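Local atomic coordinates of transcription regulator PadR N-terminal domain-containing protein (Streptococcus mutans, PDB entry 3L7W), a protein that probably acts as a PadR-like transcription factor, binding DNA as a dimer through a winged helix-turn-helix domain. Residues Y55-T60 against H72-G77; I10-L15 against Y83-W88. One frame throughout, in Å; residues are numbered along the deposited sequence.

Interaction 1: Y55-T60 against H72-G77; sequences YLSTYT and HLTDSG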
loop_
_atom_site.group_PDB
_atom_site.type_symbol
_atom_site.label_atom_id
_atom_site.label_comp_id
_atom_site.label_asym_id
_atom_site.label_seq_id
_atom_site.Cartn_x
_atom_site.Cartn_y
_atom_site.Cartn_z
ATOM N N TYR A 55 -13.316 -14.056 10.942
ATOM C CA TYR A 55 -13.073 -12.697 11.433
ATOM C C TYR A 55 -14.347 -11.877 11.426
ATOM O O TYR A 55 -14.502 -10.937 12.202
ATOM C CB TYR A 55 -12.000 -12.016 10.589
ATOM C CG TYR A 55 -10.707 -12.790 10.565
ATOM C CD1 TYR A 55 -10.140 -13.268 11.744
ATOM C CD2 TYR A 55 -10.053 -13.046 9.371
ATOM C CE1 TYR A 55 -8.947 -13.977 11.727
ATOM C CE2 TYR A 55 -8.861 -13.754 9.345
ATOM C CZ TYR A 55 -8.314 -14.211 10.523
ATOM O OH TYR A 55 -7.129 -14.906 10.483
ATOM N N LEU A 56 -15.255 -12.226 10.523
ATOM C CA LEU A 56 -16.555 -11.578 10.485
ATOM C C LEU A 56 -17.671 -12.615 10.681
ATOM O O LEU A 56 -17.639 -13.703 10.115
ATOM C CB LEU A 56 -16.755 -10.863 9.151
ATOM C CG LEU A 56 -15.822 -9.683 8.860
ATOM C CD1 LEU A 56 -15.993 -9.240 7.418
ATOM C CD2 LEU A 56 -16.099 -8.532 9.807
ATOM N N SER A 57 -18.662 -12.279 11.488
ATOM C CA SER A 57 -19.858 -13.085 11.522
ATOM C C SER A 57 -20.875 -12.198 10.857
ATOM O O SER A 57 -20.664 -10.988 10.755
ATOM C CB SER A 57 -20.269 -13.429 12.955
ATOM O OG SER A 57 -20.626 -12.259 13.654
ATOM N N THR A 58 -21.968 -12.789 10.393
ATOM C CA THR A 58 -22.994 -12.038 9.694
ATOM C C THR A 58 -24.381 -12.351 10.232
ATOM O O THR A 58 -24.644 -13.439 10.744
ATOM C CB THR A 58 -23.033 -12.434 8.226
ATOM O OG1 THR A 58 -23.269 -13.843 8.154
ATOM C CG2 THR A 58 -21.717 -12.079 7.514
ATOM N N TYR A 59 -25.276 -11.394 10.075
ATOM C CA TYR A 59 -26.658 -11.599 10.423
ATOM C C TYR A 59 -27.436 -10.707 9.508
ATOM O O TYR A 59 -26.870 -9.807 8.877
ATOM C CB TYR A 59 -26.917 -11.235 11.881
ATOM C CG TYR A 59 -26.533 -9.825 12.245
ATOM C CD1 TYR A 59 -25.239 -9.523 12.660
ATOM C CD2 TYR A 59 -27.461 -8.793 12.187
ATOM C CE1 TYR A 59 -24.884 -8.230 13.025
ATOM C CE2 TYR A 59 -27.106 -7.488 12.526
ATOM C CZ TYR A 59 -25.813 -7.219 12.950
ATOM O OH TYR A 59 -25.450 -5.940 13.294
ATOM N N THR A 60 -28.732 -10.954 9.410
ATOM C CA THR A 60 -29.560 -10.060 8.623
ATOM C C THR A 60 -30.293 -9.119 9.548
ATOM O O THR A 60 -30.454 -9.395 10.730
ATOM C CB THR A 60 -30.528 -10.834 7.739
ATOM O OG1 THR A 60 -31.342 -11.696 8.548
ATOM C CG2 THR A 60 -29.741 -11.669 6.775
ATOM N N HIS A 72 -20.139 -8.358 11.248
ATOM C CA HIS A 72 -19.813 -8.044 12.607
ATOM C C HIS A 72 -18.428 -8.595 12.865
ATOM O O HIS A 72 -18.135 -9.739 12.519
ATOM C CB HIS A 72 -20.809 -8.724 13.541
ATOM C CG HIS A 72 -20.396 -8.669 14.970
ATOM N ND1 HIS A 72 -20.534 -7.529 15.735
ATOM C CD2 HIS A 72 -19.809 -9.593 15.767
ATOM C CE1 HIS A 72 -20.071 -7.762 16.949
ATOM N NE2 HIS A 72 -19.627 -9.008 16.997
ATOM N N LEU A 73 -17.576 -7.776 13.466
ATOM C CA LEU A 73 -16.226 -8.186 13.790
ATOM C C LEU A 73 -16.228 -9.139 14.985
ATOM O O LEU A 73 -16.591 -8.757 16.091
ATOM C CB LEU A 73 -15.387 -6.951 14.115
ATOM C CG LEU A 73 -13.880 -7.178 14.158
ATOM C CD1 LEU A 73 -13.392 -7.762 12.831
ATOM C CD2 LEU A 73 -13.162 -5.858 14.482
ATOM N N THR A 74 -15.823 -10.381 14.762
ATOM C CA THR A 74 -15.726 -11.334 15.860
ATOM C C THR A 74 -14.512 -10.988 16.716
ATOM O O THR A 74 -13.656 -10.192 16.306
ATOM C CB THR A 74 -15.559 -12.762 15.348
ATOM O OG1 THR A 74 -14.286 -12.893 14.690
ATOM C CG2 THR A 74 -16.681 -13.117 14.375
ATOM N N ASP A 75 -14.442 -11.581 17.904
ATOM C CA ASP A 75 -13.260 -11.458 18.746
ATOM C C ASP A 75 -12.051 -11.911 17.938
ATOM O O ASP A 75 -10.979 -11.312 17.997
ATOM C CB ASP A 75 -13.404 -12.328 20.003
ATOM C CG ASP A 75 -14.556 -11.889 20.894
ATOM O OD1 ASP A 75 -14.886 -10.682 20.927
ATOM O OD2 ASP A 75 -15.130 -12.761 21.575
ATOM N N SER A 76 -12.230 -12.983 17.180
ATOM C CA SER A 76 -11.180 -13.478 16.310
ATOM C C SER A 76 -10.783 -12.374 15.333
ATOM O O SER A 76 -9.608 -12.218 14.969
ATOM C CB SER A 76 -11.704 -14.658 15.508
ATOM O OG SER A 76 -10.639 -15.337 14.882
ATOM N N GLY A 77 -11.796 -11.634 14.895
ATOM C CA GLY A 77 -11.612 -10.582 13.928
ATOM C C GLY A 77 -10.870 -9.463 14.610
ATOM O O GLY A 77 -9.937 -8.906 14.038
#

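Interaction 2: I10-L15 against Y83-W88; sequences IEYLIL and YLTKEW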
loop_
_atom_site.group_PDB
_atom_site.type_symbol
_atom_site.label_atom_id
_atom_site.label_comp_id
_atom_site.label_asym_id
_atom_site.label_seq_id
_atom_site.Cartn_x
_atom_site.Cartn_y
_atom_site.Cartn_z
ATOM N N ILE A 10 -7.430 -4.230 1.685
ATOM C CA ILE A 10 -8.893 -4.171 1.666
ATOM C C ILE A 10 -9.458 -4.890 2.884
ATOM O O ILE A 10 -10.420 -4.432 3.503
ATOM C CB ILE A 10 -9.460 -4.846 0.411
ATOM C CG1 ILE A 10 -8.961 -4.134 -0.858
ATOM C CG2 ILE A 10 -10.999 -4.891 0.455
ATOM C CD1 ILE A 10 -9.766 -2.938 -1.228
ATOM N N GLU A 11 -8.860 -6.031 3.214
ATOM C CA GLU A 11 -9.292 -6.818 4.363
ATOM C C GLU A 11 -9.117 -5.977 5.606
ATOM O O GLU A 11 -10.035 -5.833 6.402
ATOM C CB GLU A 11 -8.489 -8.116 4.474
ATOM C CG GLU A 11 -8.885 -9.147 3.427
ATOM C CD GLU A 11 -8.006 -10.379 3.435
ATOM O OE1 GLU A 11 -7.180 -10.521 4.350
ATOM O OE2 GLU A 11 -8.139 -11.208 2.522
ATOM N N TYR A 12 -7.925 -5.413 5.754
ATOM C CA TYR A 12 -7.656 -4.472 6.826
ATOM C C TYR A 12 -8.775 -3.443 6.888
ATOM O O TYR A 12 -9.398 -3.251 7.924
ATOM C CB TYR A 12 -6.296 -3.804 6.606
ATOM C CG TYR A 12 -5.917 -2.770 7.630
ATOM C CD1 TYR A 12 -6.142 -2.983 8.977
ATOM C CD2 TYR A 12 -5.308 -1.583 7.245
ATOM C CE1 TYR A 12 -5.791 -2.042 9.908
ATOM C CE2 TYR A 12 -4.953 -0.634 8.163
ATOM C CZ TYR A 12 -5.194 -0.868 9.496
ATOM O OH TYR A 12 -4.836 0.068 10.421
ATOM N N LEU A 13 -9.062 -2.800 5.767
ATOM C CA LEU A 13 -10.089 -1.759 5.758
ATOM C C LEU A 13 -11.442 -2.311 6.186
ATOM O O LEU A 13 -12.139 -1.708 6.982
ATOM C CB LEU A 13 -10.189 -1.107 4.376
ATOM C CG LEU A 13 -8.942 -0.266 4.030
ATOM C CD1 LEU A 13 -8.968 0.131 2.579
ATOM C CD2 LEU A 13 -8.863 0.967 4.903
ATOM N N ILE A 14 -11.822 -3.454 5.633
ATOM C CA ILE A 14 -13.113 -4.032 5.961
ATOM C C ILE A 14 -13.206 -4.281 7.456
ATOM O O ILE A 14 -14.131 -3.817 8.113
ATOM C CB ILE A 14 -13.331 -5.363 5.245
ATOM C CG1 ILE A 14 -13.559 -5.122 3.748
ATOM C CG2 ILE A 14 -14.513 -6.080 5.857
ATOM C CD1 ILE A 14 -13.450 -6.362 2.915
ATOM N N LEU A 15 -12.241 -5.015 7.991
ATOM C CA LEU A 15 -12.250 -5.302 9.417
ATOM C C LEU A 15 -12.252 -4.014 10.220
ATOM O O LEU A 15 -12.958 -3.900 11.218
ATOM C CB LEU A 15 -11.049 -6.158 9.790
ATOM C CG LEU A 15 -11.297 -7.659 9.932
ATOM C CD1 LEU A 15 -12.452 -8.133 9.073
ATOM C CD2 LEU A 15 -10.030 -8.452 9.666
ATOM N N TYR A 83 -3.433 -7.166 14.530
ATOM C CA TYR A 83 -2.309 -7.612 13.737
ATOM C C TYR A 83 -2.199 -6.792 12.434
ATOM O O TYR A 83 -1.136 -6.243 12.126
ATOM C CB TYR A 83 -2.431 -9.108 13.442
ATOM C CG TYR A 83 -1.424 -9.576 12.434
ATOM C CD1 TYR A 83 -0.094 -9.748 12.790
ATOM C CD2 TYR A 83 -1.791 -9.802 11.114
ATOM C CE1 TYR A 83 0.844 -10.148 11.857
ATOM C CE2 TYR A 83 -0.869 -10.213 10.180
ATOM C CZ TYR A 83 0.452 -10.379 10.556
ATOM O OH TYR A 83 1.382 -10.782 9.621
ATOM N N LEU A 84 -3.296 -6.694 11.688
ATOM C CA LEU A 84 -3.320 -5.933 10.424
ATOM C C LEU A 84 -2.993 -4.466 10.635
ATOM O O LEU A 84 -2.288 -3.870 9.838
ATOM C CB LEU A 84 -4.680 -6.034 9.739
ATOM C CG LEU A 84 -5.105 -7.441 9.329
ATOM C CD1 LEU A 84 -6.519 -7.415 8.762
ATOM C CD2 LEU A 84 -4.114 -7.999 8.332
ATOM N N THR A 85 -3.506 -3.886 11.713
ATOM C CA THR A 85 -3.193 -2.507 12.040
ATOM C C THR A 85 -1.700 -2.379 12.285
ATOM O O THR A 85 -1.042 -1.503 11.733
ATOM C CB THR A 85 -3.944 -2.059 13.289
ATOM O OG1 THR A 85 -5.344 -2.172 13.037
ATOM C CG2 THR A 85 -3.612 -0.612 13.616
ATOM N N LYS A 86 -1.182 -3.276 13.113
ATOM C CA LYS A 86 0.228 -3.331 13.441
ATOM C C LYS A 86 1.085 -3.453 12.172
ATOM O O LYS A 86 2.038 -2.697 11.978
ATOM C CB LYS A 86 0.494 -4.520 14.364
ATOM C CG LYS A 86 1.956 -4.732 14.713
ATOM C CD LYS A 86 2.191 -6.126 15.280
ATOM C CE LYS A 86 1.377 -6.355 16.535
ATOM N NZ LYS A 86 1.804 -7.613 17.199
ATOM N N GLU A 87 0.741 -4.407 11.316
ATOM C CA GLU A 87 1.469 -4.620 10.082
ATOM C C GLU A 87 1.362 -3.403 9.171
ATOM O O GLU A 87 2.282 -3.089 8.415
ATOM C CB GLU A 87 0.948 -5.868 9.368
ATOM C CG GLU A 87 1.604 -7.140 9.880
ATOM C CD GLU A 87 3.120 -7.015 9.967
ATOM O OE1 GLU A 87 3.780 -6.807 8.915
ATOM O OE2 GLU A 87 3.656 -7.126 11.088
ATOM N N TRP A 88 0.228 -2.722 9.242
ATOM C CA TRP A 88 0.039 -1.521 8.455
ATOM C C TRP A 88 0.965 -0.446 8.977
ATOM O O TRP A 88 1.582 0.292 8.203
ATOM C CB TRP A 88 -1.411 -1.065 8.523
ATOM C CG TRP A 88 -1.639 0.287 7.954
ATOM C CD1 TRP A 88 -2.116 1.386 8.614
ATOM C CD2 TRP A 88 -1.409 0.699 6.598
ATOM N NE1 TRP A 88 -2.199 2.449 7.753
ATOM C CE2 TRP A 88 -1.764 2.060 6.514
ATOM C CE3 TRP A 88 -0.923 0.052 5.456
ATOM C CZ2 TRP A 88 -1.659 2.790 5.323
ATOM C CZ3 TRP A 88 -0.816 0.784 4.262
ATOM C CH2 TRP A 88 -1.184 2.137 4.213
#

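Interaction 1: Y55-T60 against H72-G77
Ser57 and His72 form an antiparallel hydrogen-bonded pair. Ser57 N bonds to His72 O over 2.8 Å, and His72 N bonds back to Ser57 O over 2.7 Å. Next to them, Leu56 and Leu73 make a non-hydrogen-bonded pair, and both side chains leave the same face of the sheet. This face is the buried part. The close packing gathers round Tyr55 O, past the strand end. Thr74 N donates to it over 2.9 Å, from above the carbonyl plane. Gly77 CA makes a CA-H...O contact with Tyr55 O at 3.4 Å. Leu73 CD1 also comes within 3.4 Å of Tyr55 O. The Tyr55 side chain lies over the start of the next helix. Its CB rests on Gly77 CA, its CD1 comes 3.4 Å from Ser76 O, and its ring stacks with His80. Thr74 is the N-cap of that helix. Its OG1 lies between its own backbone N and carbonyl carbon (chi1 67°) and accepts from Gly77 N; it also bonds to Gly54 O. The other face of the sheet is looser and partly exposed. There Ser57 OG sits at the edge of the His72 ring, 3.5 Å from His72 CD2. Tyr59 brings CE1 to 4.1 Å from His72 CB, and its OH bonds to Asp22, as does His72 ND1. The paired strands belong to the beta hairpin, or wing, of a PadR-type winged helix-turn-helix domain.

Interaction 2: I10-L15 against Y83-W88
Tyr12 reaches across from segment 10-15 of helix 7-20 and lays its ring against Leu84, Thr85 and Trp88, in segment 83-88 of helix 75-100. It has the most surface buried here, with Leu84 second. CG of Tyr12 is anti to its backbone N (chi1 178°), which starts the ring toward the other helix. Along one side of the ring, CD1 of Tyr12 meets Leu84 CB at 3.5 Å. Leu84 O stands over one ring face, offset toward the rim. The Leu84 side chain and the tyrosine run alongside each other in opposite senses. Leu84 CD1 then reaches 3.7 Å from Tyr12 CA and 3.8 Å from Leu15 CD2.

Trp88 lies on the same side of the tyrosine ring plane as Leu84, but near CE2, away from CD1. CE2 of Tyr12 lies over a face of the indole, 3.4 Å from Trp88 CG. The two side chains cross at about a right angle. The ring planes are inclined at 41°.

Thr85 sits at the edge of the tyrosine ring, with OG1 3.2 Å from Tyr12 CE1. Thr85 OG1 is hydrogen-bonded to Leu81 O, one turn back in its own helix.

The axes of the two short segments come within 9.9 Å, with a crossing angle of -128°. The second subunit adds to the contact: its Tyr3 OH bonds to Leu84 O, its Asp96 bonds to Trp88 NE1, and its Val99 and Ile95 pack on Tyr12 and Trp88. Here the first helix of the winged-helix domain meets the long C-terminal helix at the dimer interface, consistent with the helical dimerisation seen in PadR-like regulators.

How the interactions relate
From the N terminus, helix 7-20 comes first and supplies one half of interaction 2. The chain then runs through helices 25-32 and 40-52 and enters strand 56-63. It turns back along strand 66-73, and interaction 1 closes this short hairpin loop. Helix 75-100 follows directly and returns to helix 7-20, closing the much longer loop of interaction 2. The short loop therefore lies wholly within the long one. The contact centres are about 15 Å apart, but they touch: Leu15 packs on Leu56 and Leu73. Together they tie the wing, the first helix and the long C-terminal helix, linking the probable DNA-binding fold to the dimer interface.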